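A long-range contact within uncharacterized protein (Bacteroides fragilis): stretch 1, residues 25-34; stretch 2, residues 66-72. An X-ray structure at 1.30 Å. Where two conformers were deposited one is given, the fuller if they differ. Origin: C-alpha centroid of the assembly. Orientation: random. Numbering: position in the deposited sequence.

Stretch 1 (25-34) TLYQFPAEYT
Stretch 2, residues 66-72: KKLKVLS

The most unusual feature of this contact is that one lysine, just before its strand begins, holds the other stretch by both backbone and side chain: the backbone O of Lys 67 accepts from Tyr 33 N at 2.9 Å, while its NZ donates to Glu 32 OE1 at 2.7 Å in a salt bridge of ammonium with oppositely charged carboxylate. The m, t, p, p side chain bends through its two p torsions, and Glu 32 meets it extended (t, t, chi3 34°). Water 2 accepts from Lys 67 NZ at 2.9 Å and lies 2.8 Å from Tyr 33 OH; water 1 accepts from Glu 32 N and donates to Lys 66 O, both at 2.8 Å. At the strand entries Glu 32 is -59/-40 and Lys 67 -87/-39; Lys 66 (71/18) ends a helix in a Schellman motif.

Parallel strands exchange bonds with alternate residues of a neighbour, and here Tyr 33 brackets Leu 68: Lys 69 N donates to Tyr 33 O at 3.0 Å. Tyr 33 pairs with Leu 68 (CA to CA 4.6 Å) and Thr 34 with Lys 69 (CA to CA 5.2 Å), phi -131 to -106, psi 127 to 139. Leu 68 CA adds a CH contact to Tyr 33 O at 3.3 Å.

On the face carrying Tyr 33 (m, chi2 -91°) and Leu 68 (t, chi2 144°), Tyr 33 CB lies 4.1 Å from Leu 68 CD1. Thr 34 (m) and Lys 69 (m, t, p, p) start on the other face; the end of Lys 69 leads away, its CB 3.7 Å from Phe 29 CZ and its CD 3.6 Å from Pro 30 O.

Before the strand, a type I turn runs from Leu 26 (-55/-46) through -70/-24 and -83/-6 to Phe 29, closed by Phe 29 N to Leu 26 O at 3.0 Å. It ends at Phe 29 (-84/114; t, chi2 77°), whose ring receives Leu 71 CB over one face, 4.3 Å from CB to the ring centroid. Leu 26 and Leu 71, both t, p, extend this apolar packing, CD1 of Leu 26 lying 3.7 Å from CD2 of Leu 71.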

# COMPACT_ATOMS: atom_id res chain seq x y z
N THR A 25 -5.84 4.26 -10.58
CA THR A 25 -5.06 3.06 -10.73
C THR A 25 -3.68 3.22 -10.15
O THR A 25 -3.13 4.31 -10.02
CB THR A 25 -4.95 2.63 -12.21
OG1 THR A 25 -4.03 3.52 -12.85
CG2 THR A 25 -6.33 2.62 -12.93
N LEU A 26 -3.02 2.09 -9.89
CA LEU A 26 -1.61 2.15 -9.46
C LEU A 26 -0.76 2.92 -10.46
O LEU A 26 0.05 3.77 -10.11
CB LEU A 26 -1.07 0.74 -9.21
CG LEU A 26 0.41 0.68 -8.78
CD1 LEU A 26 0.65 1.34 -7.43
CD2 LEU A 26 0.93 -0.75 -8.84
N TYR A 27 -0.93 2.62 -11.75
CA TYR A 27 -0.03 3.19 -12.73
C TYR A 27 -0.25 4.70 -12.89
O TYR A 27 0.65 5.39 -13.31
CB TYR A 27 -0.15 2.47 -14.09
CG TYR A 27 0.45 1.09 -14.12
CD1 TYR A 27 1.00 0.47 -13.00
CD2 TYR A 27 0.44 0.37 -15.30
CE1 TYR A 27 1.54 -0.80 -13.07
CE2 TYR A 27 1.00 -0.90 -15.38
CZ TYR A 27 1.51 -1.50 -14.26
OH TYR A 27 2.00 -2.77 -14.38
N GLN A 28 -1.43 5.18 -12.55
CA GLN A 28 -1.74 6.61 -12.59
C GLN A 28 -1.28 7.38 -11.32
O GLN A 28 -1.43 8.59 -11.30
CB GLN A 28 -3.23 6.81 -12.74
CG GLN A 28 -3.83 6.33 -14.07
CD GLN A 28 -5.33 6.17 -13.99
OE1 GLN A 28 -5.96 6.43 -12.97
NE2 GLN A 28 -5.92 5.73 -15.09
N PHE A 29 -0.79 6.68 -10.31
CA PHE A 29 -0.52 7.28 -8.99
C PHE A 29 0.84 7.91 -8.98
O PHE A 29 1.84 7.21 -9.08
CB PHE A 29 -0.60 6.15 -7.96
CG PHE A 29 -0.47 6.60 -6.53
CD1 PHE A 29 -1.55 7.20 -5.90
CD2 PHE A 29 0.67 6.37 -5.78
CE1 PHE A 29 -1.47 7.58 -4.56
CE2 PHE A 29 0.75 6.74 -4.46
CZ PHE A 29 -0.33 7.33 -3.84
N PRO A 30 0.94 9.25 -8.84
CA PRO A 30 2.26 9.88 -8.98
C PRO A 30 3.05 9.93 -7.69
O PRO A 30 2.56 10.48 -6.71
CB PRO A 30 1.90 11.30 -9.47
CG PRO A 30 0.59 11.58 -8.77
CD PRO A 30 -0.15 10.25 -8.77
N ALA A 31 4.26 9.42 -7.72
CA ALA A 31 5.14 9.50 -6.55
C ALA A 31 6.54 9.09 -6.94
O ALA A 31 6.70 8.10 -7.68
CB ALA A 31 4.65 8.64 -5.40
N GLU A 32 7.56 9.76 -6.42
CA GLU A 32 8.93 9.27 -6.62
C GLU A 32 9.07 7.85 -6.05
O GLU A 32 9.74 7.01 -6.64
CB GLU A 32 9.94 10.22 -6.01
CG GLU A 32 11.38 9.81 -6.30
CD GLU A 32 12.41 10.70 -5.65
OE1 GLU A 32 12.14 11.19 -4.56
OE2 GLU A 32 13.49 10.90 -6.26
N TYR A 33 8.46 7.63 -4.90
CA TYR A 33 8.36 6.30 -4.28
C TYR A 33 6.92 6.06 -3.91
O TYR A 33 6.32 6.90 -3.20
CB TYR A 33 9.21 6.21 -2.98
CG TYR A 33 10.66 6.42 -3.19
CD1 TYR A 33 11.51 5.35 -3.44
CD2 TYR A 33 11.22 7.68 -3.12
CE1 TYR A 33 12.86 5.55 -3.60
CE2 TYR A 33 12.56 7.88 -3.29
CZ TYR A 33 13.40 6.82 -3.52
OH TYR A 33 14.75 7.01 -3.68
N THR A 34 6.36 4.91 -4.28
CA THR A 34 5.08 4.49 -3.78
C THR A 34 5.30 3.37 -2.76
O THR A 34 5.98 2.38 -3.07
CB THR A 34 4.14 3.99 -4.90
OG1 THR A 34 3.84 5.05 -5.79
CG2 THR A 34 2.87 3.41 -4.36
N LYS A 66 7.69 14.98 0.37
CA LYS A 66 6.82 14.75 -0.79
C LYS A 66 7.40 13.77 -1.78
O LYS A 66 6.90 13.65 -2.90
CB LYS A 66 6.35 16.05 -1.46
CG LYS A 66 5.87 17.13 -0.49
CD LYS A 66 4.67 16.76 0.33
CE LYS A 66 4.16 17.94 1.23
NZ LYS A 66 2.97 17.53 2.01
N LYS A 67 8.37 12.97 -1.35
CA LYS A 67 9.09 11.99 -2.19
C LYS A 67 8.28 10.67 -2.15
O LYS A 67 8.26 9.93 -3.15
CB LYS A 67 10.45 11.74 -1.65
CG LYS A 67 11.37 12.91 -1.78
CD LYS A 67 12.67 12.71 -1.03
CE LYS A 67 13.58 11.66 -1.53
NZ LYS A 67 14.13 11.94 -2.87
N LEU A 68 7.71 10.29 -1.02
CA LEU A 68 7.04 9.01 -0.83
C LEU A 68 5.59 9.23 -0.51
O LEU A 68 5.25 10.08 0.30
CB LEU A 68 7.72 8.22 0.32
CG LEU A 68 7.20 6.79 0.59
CD1 LEU A 68 8.40 5.91 1.01
CD2 LEU A 68 6.09 6.75 1.53
N LYS A 69 4.73 8.44 -1.14
CA LYS A 69 3.33 8.41 -0.86
C LYS A 69 2.91 6.97 -0.54
O LYS A 69 3.34 6.04 -1.21
CB LYS A 69 2.47 8.98 -1.99
CG LYS A 69 2.74 10.49 -2.19
CD LYS A 69 1.91 11.12 -3.23
CE LYS A 69 0.43 11.25 -2.78
NZ LYS A 69 0.16 12.15 -1.62
N VAL A 70 2.08 6.83 0.45
CA VAL A 70 1.50 5.56 0.86
C VAL A 70 0.18 5.36 0.10
O VAL A 70 -0.71 6.24 0.13
CB VAL A 70 1.26 5.51 2.37
CG1 VAL A 70 0.58 4.19 2.77
CG2 VAL A 70 2.56 5.70 3.17
N LEU A 71 0.06 4.21 -0.56
CA LEU A 71 -1.17 3.76 -1.21
C LEU A 71 -1.59 2.51 -0.48
O LEU A 71 -0.96 1.46 -0.60
CB LEU A 71 -0.91 3.50 -2.69
CG LEU A 71 -2.14 3.04 -3.48
CD1 LEU A 71 -3.27 4.03 -3.41
CD2 LEU A 71 -1.72 2.78 -4.91
N SER A 72 -2.62 2.63 0.35
CA SER A 72 -3.19 1.49 1.04
C SER A 72 -4.29 0.87 0.19
O SER A 72 -5.15 1.58 -0.36
CB SER A 72 -3.77 1.90 2.37
OG SER A 72 -4.81 1.04 2.83
O HOH W 1 7.03 12.35 -5.42
O HOH W 2 15.77 9.53 -3.07